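Local coordinates for protein hemolysins related proteins containing CBS domains (Klebsiella pneumoniae subsp. pneumoniae, PDB 3HF7) that is of unknown function but binds AMP through a pair of CBS domains, the part crystallised here from a longer membrane protein of the UPF0053 family, at residues Gly36-Tyr41 with Leu52-Ala57; Ser3-Met8 with Val82-Pro87; Asp21-Ile26 with Phe67-Met72. One frame throughout, in Å; residues are numbered along the deposited sequence.

Contact 1. Residues Gly36-Tyr41 with Leu52-Ala57; sequences GRIVLY and LRVREA. With AMP (adenosine monophosphate), chain B.
Gly-36 and Val-54 meet backbone to backbone, Val-54 N donating to Gly-36 O at 2.8 Å, while the N-H of Gly-36 serves the ligand: it reaches AMP O2P at 2.8 Å with an N-H...O angle of 167°. One residue on, the adenine amino group is received by main chain, AMP N6 lying 2.9 Å from Arg-37 O. Phosphate and base are thus both held by one short run of peptide, with Val-15, His-35, Thr-117 and Asp-120 adding further bonds. That run leads into strand 37-41, which pairs with 48-53 as an antiparallel hairpin in one sheet of the CBS pair. Ile-38 and Leu-52 form a hydrogen-bonded pair, Ile-38 N to Leu-52 O at 3.0 Å and Leu-52 N to Ile-38 O at 2.9 Å. In the neighbouring non-hydrogen-bonded pair, Arg-37 and Arg-53 run side by side; Arg-53 CD lies over the centre of the Arg-37 guanidinium, 3.9 Å above its plane, and the two guanidinium planes are turned 87° apart. Asp-77 forms a salt bridge with Arg-53 NE, which may temper the like charges. On the other face Ile-38 CG1, set between backbone N and C (chi1 49°), meets Val-54 CG2 at 3.7 Å, and Leu-30 packs on Ile-38 and Leu-52.

Contact 2. Residues Ser3-Met8 with Val82-Pro87; sequences SVNDIM and VPEGTP
Val-4 and Asn-5 reach the turn at Gly-85 and Thr-86 through two hydrogen bonds, one from main chain and one to a side chain. Val-4 N donates to Thr-86 O at 2.7 Å, approaching nearly in line with the carbonyl (C=O...N angle 163°). Next to this bond Ser-3 and Pro-87 form a single backbone bridge with their CA atoms 4.0 Å apart, and Pro-87 in turn stands immediately before helix 88-98. Asn-5 returns the grip with its amide oxygen: Gly-85 N lies 2.7 Å from Asn-5 OD1, tilted 28° out of the carboxamide plane. Asn-5 CG is anti to the carbonyl carbon (chi1 -56°), and the amide nitrogen also packs on the turn, Asn-5 ND2 lying 3.4 Å from Gly-85 CA.

A second group of polar bonds shapes each partner from within. Ser-3 and Asp-6 form a capping box at the start of a short, weakly bonded helical turn: Ser-3 N donates to Asp-6 OD2 at 2.7 Å, and Ser-3 OG accepts from Asn-5 N. In the other segment, residues Pro-83 to Thr-86 make a type II beta turn with Gly-85 at its third position, where phi is positive; Thr-86 OG1 adds a bond to Pro-83 O, from above that carbonyl's plane. The turn leads out of strand 81-83, an outermost strand in the lobe of the CBS pair whose sheet also holds 9-10, 102-106 and 112-117.

Apolar contact is carried by Val-4. Its CG2 meets Val-82 CG1 at 4.2 Å, and the same side chain also touches Val-105 and Val-116 on the two inner strands, which sets the N-terminal helical turn against this sheet.

Contact 3. Residues Asp21-Ile26 with Phe67-Met72; sequences DDWKSI and FTKEIM
Phe-67 and Trp-23 meet rim to rim, neither ring lying over the other. Phe-67 CD2 is 3.6 Å from Trp-23 CZ2, the ring centroids are 5.9 Å apart and the planes differ by 28°, although the two side chains as a whole cross at about a right angle. Trp-23 CG is anti to the backbone N (chi1 -179°), and the six-membered ring of the indole lies against residues 67-69. The carbonyl of Phe-67 also approaches obliquely, with O at 3.5 Å from Trp-23 CZ2, while Leu-60 and Met-61 of helix 54-61 touch the Phe-67 side chain.

At Thr-68 the chain turns into helix 69-75. Its OG1 caps that helix by accepting from Ile-71 N at 3.0 Å, and its carbonyl carbon lies near the six-membered ring of Trp-23.

Lys-69 follows with main chain and aliphatic stem against the indole. Its N stands over one face, 3.3 Å from Trp-23 CH2, and Lys-69 CB packs at 3.5 Å on Trp-23 CZ3. The two side chains slide past each other in opposite directions, and the ammonium is hydrogen-bonded to Ile-19 O.

Met-72, a helical turn later, closes the contact. Its SD is 3.9 Å from Ile-26 CG2. The last torsion (chi3 66°) bends the chain and places CE by the edge of the Trp-23 ring, at 4.3 Å from CZ3, while the sulfur lies oblique to that ring. No hydrogen bond links the two segments; what joins the first turns of helices 23-31 and 69-75 is van der Waals packing of side chains and backbone around one tryptophan, with an oblique Met-aromatic contact from Met-72, on the half of the CBS pair that contains strands 16-18, 37-41 and 48-53.

The three contacts spread along the two-lobed body of the CBS pair. Contact 2 brackets the others in sequence: its segments enclose contact 3, which in turn encloses contact 1. Contacts 1 and 3 have centres about 13 Å apart and touch: Leu-40 and Leu-52, from the hairpin of the three-stranded sheet, pack on Met-72 of helix 69-75, and Ala-57 of helix 54-61 packs on Phe-67. Contact 2 belongs to the four-stranded sheet, with its centre about 22 Å from that of contact 1 and about 32 Å from that of contact 3; contacts 2 and 3 lie on opposite sides of the chain's centre. AMP lies between the lobes, gripped directly by contact 1 alone of the three.

Contact 1. Residues Gly36-Tyr41 with Leu52-Ala57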
# COMPACT_ATOMS: atom_id res chain seq x y z
N GLY A 36 -0.51 -3.36 8.27
CA GLY A 36 -1.73 -4.04 7.82
C GLY A 36 -1.85 -4.24 6.32
O GLY A 36 -2.41 -5.25 5.86
N ARG A 37 -1.37 -3.28 5.54
CA ARG A 37 -1.31 -3.42 4.08
C ARG A 37 0.14 -3.29 3.63
O ARG A 37 0.94 -2.63 4.27
CB ARG A 37 -2.19 -2.37 3.38
CG ARG A 37 -3.44 -1.92 4.13
CD ARG A 37 -4.66 -2.74 3.75
NE ARG A 37 -5.64 -2.05 2.89
CZ ARG A 37 -6.83 -1.63 3.30
NH1 ARG A 37 -7.16 -1.80 4.58
NH2 ARG A 37 -7.70 -1.03 2.47
N ILE A 38 0.50 -3.95 2.53
CA ILE A 38 1.86 -3.83 1.99
C ILE A 38 1.86 -3.95 0.49
O ILE A 38 1.01 -4.64 -0.08
CB ILE A 38 2.82 -4.89 2.53
CG1 ILE A 38 2.19 -6.27 2.43
CG2 ILE A 38 3.26 -4.53 3.95
CD1 ILE A 38 3.05 -7.25 1.74
N VAL A 39 2.83 -3.30 -0.15
CA VAL A 39 2.87 -3.21 -1.60
C VAL A 39 3.50 -4.47 -2.18
O VAL A 39 4.54 -4.93 -1.70
CB VAL A 39 3.62 -1.93 -2.10
CG1 VAL A 39 3.49 -1.77 -3.61
CG2 VAL A 39 3.11 -0.68 -1.41
N LEU A 40 2.85 -5.03 -3.19
CA LEU A 40 3.45 -6.07 -4.01
C LEU A 40 3.99 -5.42 -5.28
O LEU A 40 3.27 -4.69 -5.98
CB LEU A 40 2.40 -7.13 -4.36
CG LEU A 40 1.72 -7.87 -3.19
CD1 LEU A 40 0.72 -8.90 -3.74
CD2 LEU A 40 2.74 -8.52 -2.22
N TYR A 41 5.27 -5.65 -5.56
CA TYR A 41 5.87 -5.12 -6.77
C TYR A 41 6.87 -6.11 -7.39
O TYR A 41 7.32 -7.07 -6.75
CB TYR A 41 6.58 -3.80 -6.47
CG TYR A 41 7.72 -3.94 -5.47
CD1 TYR A 41 8.98 -4.42 -5.87
CD2 TYR A 41 7.53 -3.60 -4.14
CE1 TYR A 41 10.01 -4.54 -4.95
CE2 TYR A 41 8.56 -3.73 -3.22
CZ TYR A 41 9.78 -4.19 -3.62
OH TYR A 41 10.77 -4.30 -2.68
N LEU A 52 -1.75 -5.35 -0.70
CA LEU A 52 -2.17 -6.64 -0.15
C LEU A 52 -2.50 -6.45 1.31
O LEU A 52 -1.67 -5.93 2.07
CB LEU A 52 -1.04 -7.67 -0.30
CG LEU A 52 -1.21 -9.20 -0.18
CD1 LEU A 52 -0.64 -9.74 1.12
CD2 LEU A 52 -2.64 -9.70 -0.40
N ARG A 53 -3.73 -6.83 1.69
CA ARG A 53 -4.10 -6.77 3.09
C ARG A 53 -3.49 -7.97 3.73
O ARG A 53 -3.85 -9.10 3.42
CB ARG A 53 -5.61 -6.75 3.26
CG ARG A 53 -6.19 -5.47 2.74
CD ARG A 53 -7.68 -5.48 2.71
NE ARG A 53 -8.18 -6.14 1.51
CZ ARG A 53 -8.76 -7.34 1.51
NH1 ARG A 53 -8.93 -8.00 2.66
NH2 ARG A 53 -9.18 -7.88 0.37
N VAL A 54 -2.51 -7.71 4.58
CA VAL A 54 -1.76 -8.78 5.25
C VAL A 54 -2.69 -9.77 5.98
O VAL A 54 -2.58 -10.99 5.78
CB VAL A 54 -0.70 -8.17 6.21
CG1 VAL A 54 0.11 -9.24 6.85
CG2 VAL A 54 0.23 -7.27 5.43
N ARG A 55 -3.61 -9.23 6.78
CA ARG A 55 -4.56 -10.02 7.57
C ARG A 55 -5.30 -11.02 6.71
O ARG A 55 -5.58 -12.13 7.14
CB ARG A 55 -5.56 -9.12 8.30
CG ARG A 55 -6.86 -9.82 8.68
CD ARG A 55 -7.45 -9.27 9.96
NE ARG A 55 -8.59 -8.39 9.71
CZ ARG A 55 -8.50 -7.09 9.49
NH1 ARG A 55 -7.31 -6.45 9.48
NH2 ARG A 55 -9.63 -6.42 9.27
N GLU A 56 -5.63 -10.60 5.50
CA GLU A 56 -6.26 -11.45 4.52
C GLU A 56 -5.35 -12.60 4.09
O GLU A 56 -5.80 -13.74 3.94
CB GLU A 56 -6.60 -10.62 3.30
CG GLU A 56 -7.98 -10.82 2.75
CD GLU A 56 -8.51 -12.20 3.03
OE1 GLU A 56 -8.55 -13.02 2.08
OE2 GLU A 56 -8.89 -12.45 4.20
N ALA A 57 -4.08 -12.28 3.88
CA ALA A 57 -3.13 -13.26 3.38
C ALA A 57 -2.92 -14.34 4.45
O ALA A 57 -2.97 -15.54 4.16
CB ALA A 57 -1.81 -12.58 3.04
P AMP B . -0.73 -0.07 10.34
O1P AMP B . 0.68 -0.34 10.86
O2P AMP B . -1.09 -0.76 9.05
O3P AMP B . -1.83 -0.14 11.36
O5' AMP B . -0.72 1.51 9.97
C5' AMP B . -0.04 2.49 10.78
C4' AMP B . 0.55 3.60 9.92
O4' AMP B . 1.81 3.20 9.37
C3' AMP B . -0.32 4.01 8.73
O3' AMP B . -1.22 5.10 9.01
C2' AMP B . 0.68 4.40 7.67
O2' AMP B . 0.96 5.79 7.73
C1' AMP B . 1.95 3.65 8.01
N9 AMP B . 2.01 2.53 7.03
C8 AMP B . 0.97 1.72 6.77
N7 AMP B . 1.29 0.80 5.83
C5 AMP B . 2.55 1.01 5.46
C6 AMP B . 3.47 0.38 4.50
N6 AMP B . 3.06 -0.68 3.76
N1 AMP B . 4.72 0.89 4.40
C2 AMP B . 5.12 1.95 5.14
N3 AMP B . 4.32 2.58 6.03
C4 AMP B . 3.04 2.16 6.24

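Contact 2. Residues Ser3-Met8 with Val82-Pro87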
# COMPACT_ATOMS: atom_id res chain seq x y z
N SER A 3 -0.53 19.85 2.53
CA SER A 3 -0.82 18.93 1.44
C SER A 3 -0.41 17.50 1.76
O SER A 3 0.32 17.23 2.72
CB SER A 3 -0.10 19.37 0.16
OG SER A 3 1.16 18.72 0.03
N VAL A 4 -0.88 16.59 0.91
CA VAL A 4 -0.55 15.19 1.02
C VAL A 4 0.96 14.97 1.19
O VAL A 4 1.39 14.07 1.93
CB VAL A 4 -1.14 14.42 -0.19
CG1 VAL A 4 -0.07 13.71 -1.00
CG2 VAL A 4 -2.22 13.47 0.26
N ASN A 5 1.76 15.81 0.54
CA ASN A 5 3.22 15.70 0.55
C ASN A 5 3.78 15.79 1.96
O ASN A 5 4.80 15.19 2.27
CB ASN A 5 3.86 16.78 -0.33
CG ASN A 5 3.36 16.77 -1.77
OD1 ASN A 5 2.74 15.80 -2.23
ND2 ASN A 5 3.63 17.85 -2.49
N ASP A 6 3.08 16.54 2.82
CA ASP A 6 3.56 16.80 4.16
C ASP A 6 3.45 15.62 5.12
O ASP A 6 4.20 15.53 6.09
CB ASP A 6 2.88 18.04 4.71
CG ASP A 6 3.09 19.23 3.82
OD1 ASP A 6 4.27 19.56 3.58
OD2 ASP A 6 2.09 19.82 3.35
N ILE A 7 2.53 14.70 4.82
CA ILE A 7 2.21 13.61 5.77
C ILE A 7 2.41 12.19 5.26
O ILE A 7 2.42 11.25 6.06
CB ILE A 7 0.79 13.77 6.36
CG1 ILE A 7 -0.25 14.02 5.27
CG2 ILE A 7 0.77 14.93 7.34
CD1 ILE A 7 -1.10 12.87 4.97
N MET A 8 2.58 12.03 3.96
CA MET A 8 2.87 10.72 3.38
C MET A 8 4.12 10.10 4.02
O MET A 8 5.00 10.82 4.49
CB MET A 8 3.07 10.84 1.86
CG MET A 8 4.27 11.67 1.50
SD MET A 8 4.65 11.71 -0.25
CE MET A 8 3.25 12.54 -0.90
N VAL A 82 -2.87 8.56 -5.73
CA VAL A 82 -3.17 9.95 -5.35
C VAL A 82 -2.11 10.88 -5.95
O VAL A 82 -0.93 10.71 -5.68
CB VAL A 82 -3.10 10.12 -3.81
CG1 VAL A 82 -3.28 11.59 -3.40
CG2 VAL A 82 -4.12 9.24 -3.13
N PRO A 83 -2.53 11.88 -6.75
CA PRO A 83 -1.53 12.81 -7.30
C PRO A 83 -0.67 13.47 -6.21
O PRO A 83 -1.14 13.67 -5.09
CB PRO A 83 -2.38 13.86 -8.01
CG PRO A 83 -3.66 13.18 -8.32
CD PRO A 83 -3.90 12.24 -7.17
N GLU A 84 0.57 13.78 -6.56
CA GLU A 84 1.44 14.56 -5.70
C GLU A 84 0.80 15.92 -5.39
O GLU A 84 0.26 16.57 -6.28
CB GLU A 84 2.80 14.76 -6.37
CG GLU A 84 3.62 15.95 -5.88
CD GLU A 84 3.41 17.23 -6.72
OE1 GLU A 84 3.09 18.29 -6.13
OE2 GLU A 84 3.58 17.18 -7.97
N GLY A 85 0.87 16.32 -4.13
CA GLY A 85 0.46 17.66 -3.72
C GLY A 85 -1.03 17.87 -3.59
O GLY A 85 -1.49 19.00 -3.41
N THR A 86 -1.80 16.79 -3.69
CA THR A 86 -3.21 16.88 -3.42
C THR A 86 -3.35 17.37 -1.98
O THR A 86 -2.65 16.89 -1.07
CB THR A 86 -3.89 15.52 -3.67
OG1 THR A 86 -3.89 15.26 -5.08
CG2 THR A 86 -5.33 15.50 -3.18
N PRO A 87 -4.21 18.38 -1.76
CA PRO A 87 -4.35 18.96 -0.43
C PRO A 87 -5.16 18.05 0.48
O PRO A 87 -6.10 17.39 0.03
CB PRO A 87 -5.11 20.27 -0.69
CG PRO A 87 -5.21 20.40 -2.20
CD PRO A 87 -5.08 19.03 -2.75

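Contact 3. Residues Asp21-Ile26 with Phe67-Met72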
# COMPACT_ATOMS: atom_id res chain seq x y z
N ASP A 21 11.42 -12.33 -5.37
CA ASP A 21 12.12 -13.21 -4.42
C ASP A 21 11.64 -14.67 -4.46
O ASP A 21 10.51 -14.95 -4.85
CB ASP A 21 12.00 -12.66 -3.01
CG ASP A 21 12.63 -11.30 -2.87
OD1 ASP A 21 12.17 -10.50 -2.03
OD2 ASP A 21 13.58 -11.02 -3.63
N ASP A 22 12.51 -15.59 -4.08
CA ASP A 22 12.11 -16.98 -3.99
C ASP A 22 10.99 -17.06 -2.98
O ASP A 22 10.91 -16.25 -2.06
CB ASP A 22 13.26 -17.87 -3.54
CG ASP A 22 13.84 -17.43 -2.22
OD1 ASP A 22 14.37 -16.30 -2.15
OD2 ASP A 22 13.77 -18.21 -1.24
N TRP A 23 10.12 -18.04 -3.16
CA TRP A 23 8.88 -18.10 -2.44
C TRP A 23 9.02 -18.09 -0.93
O TRP A 23 8.31 -17.35 -0.24
CB TRP A 23 8.09 -19.31 -2.90
CG TRP A 23 6.78 -19.43 -2.23
CD1 TRP A 23 6.38 -20.44 -1.41
CD2 TRP A 23 5.67 -18.50 -2.30
NE1 TRP A 23 5.09 -20.21 -0.97
CE2 TRP A 23 4.64 -19.04 -1.50
CE3 TRP A 23 5.46 -17.29 -2.96
CZ2 TRP A 23 3.40 -18.39 -1.34
CZ3 TRP A 23 4.24 -16.65 -2.80
CH2 TRP A 23 3.22 -17.20 -1.99
N LYS A 24 9.94 -18.91 -0.40
CA LYS A 24 10.18 -18.94 1.04
C LYS A 24 10.54 -17.54 1.55
O LYS A 24 10.14 -17.15 2.65
CB LYS A 24 11.28 -19.95 1.39
N SER A 25 11.27 -16.78 0.74
CA SER A 25 11.62 -15.42 1.12
C SER A 25 10.40 -14.50 1.15
O SER A 25 10.29 -13.63 2.01
CB SER A 25 12.69 -14.86 0.19
OG SER A 25 13.15 -13.62 0.67
N ILE A 26 9.48 -14.70 0.21
CA ILE A 26 8.28 -13.86 0.12
C ILE A 26 7.40 -14.10 1.34
O ILE A 26 6.99 -13.14 2.00
CB ILE A 26 7.48 -14.12 -1.18
CG1 ILE A 26 8.06 -13.29 -2.34
CG2 ILE A 26 6.01 -13.82 -0.99
CD1 ILE A 26 7.88 -13.94 -3.71
N PHE A 67 -1.03 -22.45 0.26
CA PHE A 67 -1.00 -21.03 -0.07
C PHE A 67 0.03 -20.76 -1.17
O PHE A 67 1.19 -21.14 -1.02
CB PHE A 67 -0.67 -20.22 1.18
CG PHE A 67 -0.70 -18.75 0.95
CD1 PHE A 67 -1.92 -18.08 0.91
CD2 PHE A 67 0.47 -18.04 0.74
CE1 PHE A 67 -1.96 -16.73 0.70
CE2 PHE A 67 0.42 -16.68 0.53
CZ PHE A 67 -0.79 -16.03 0.50
N THR A 68 -0.39 -20.13 -2.26
CA THR A 68 0.50 -19.98 -3.42
C THR A 68 0.69 -18.53 -3.80
O THR A 68 0.00 -17.65 -3.28
CB THR A 68 -0.02 -20.76 -4.64
OG1 THR A 68 -1.02 -19.98 -5.30
CG2 THR A 68 -0.63 -22.06 -4.23
N LYS A 69 1.65 -18.28 -4.69
CA LYS A 69 1.93 -16.94 -5.21
C LYS A 69 0.74 -16.42 -5.99
O LYS A 69 0.35 -15.27 -5.86
CB LYS A 69 3.17 -16.98 -6.10
CG LYS A 69 3.48 -15.69 -6.85
CD LYS A 69 4.96 -15.36 -6.69
CE LYS A 69 5.61 -14.93 -7.99
NZ LYS A 69 7.08 -15.22 -7.91
N GLU A 70 0.15 -17.31 -6.78
CA GLU A 70 -1.06 -17.03 -7.53
C GLU A 70 -2.24 -16.63 -6.61
O GLU A 70 -2.98 -15.67 -6.90
CB GLU A 70 -1.42 -18.26 -8.36
CG GLU A 70 -2.79 -18.22 -8.96
CD GLU A 70 -2.83 -17.45 -10.25
OE1 GLU A 70 -2.02 -16.49 -10.41
OE2 GLU A 70 -3.67 -17.82 -11.11
N ILE A 71 -2.40 -17.35 -5.51
CA ILE A 71 -3.43 -17.07 -4.52
C ILE A 71 -3.17 -15.71 -3.88
O ILE A 71 -4.08 -14.88 -3.78
CB ILE A 71 -3.55 -18.22 -3.48
CG1 ILE A 71 -4.57 -19.28 -3.95
CG2 ILE A 71 -3.98 -17.69 -2.10
CD1 ILE A 71 -4.21 -20.07 -5.23
N MET A 72 -1.91 -15.47 -3.50
CA MET A 72 -1.49 -14.22 -2.88
C MET A 72 -1.83 -13.02 -3.76
O MET A 72 -2.46 -12.07 -3.31
CB MET A 72 0.02 -14.23 -2.59
CG MET A 72 0.47 -13.01 -1.82
SD MET A 72 2.25 -12.91 -1.56
CE MET A 72 2.75 -12.69 -3.26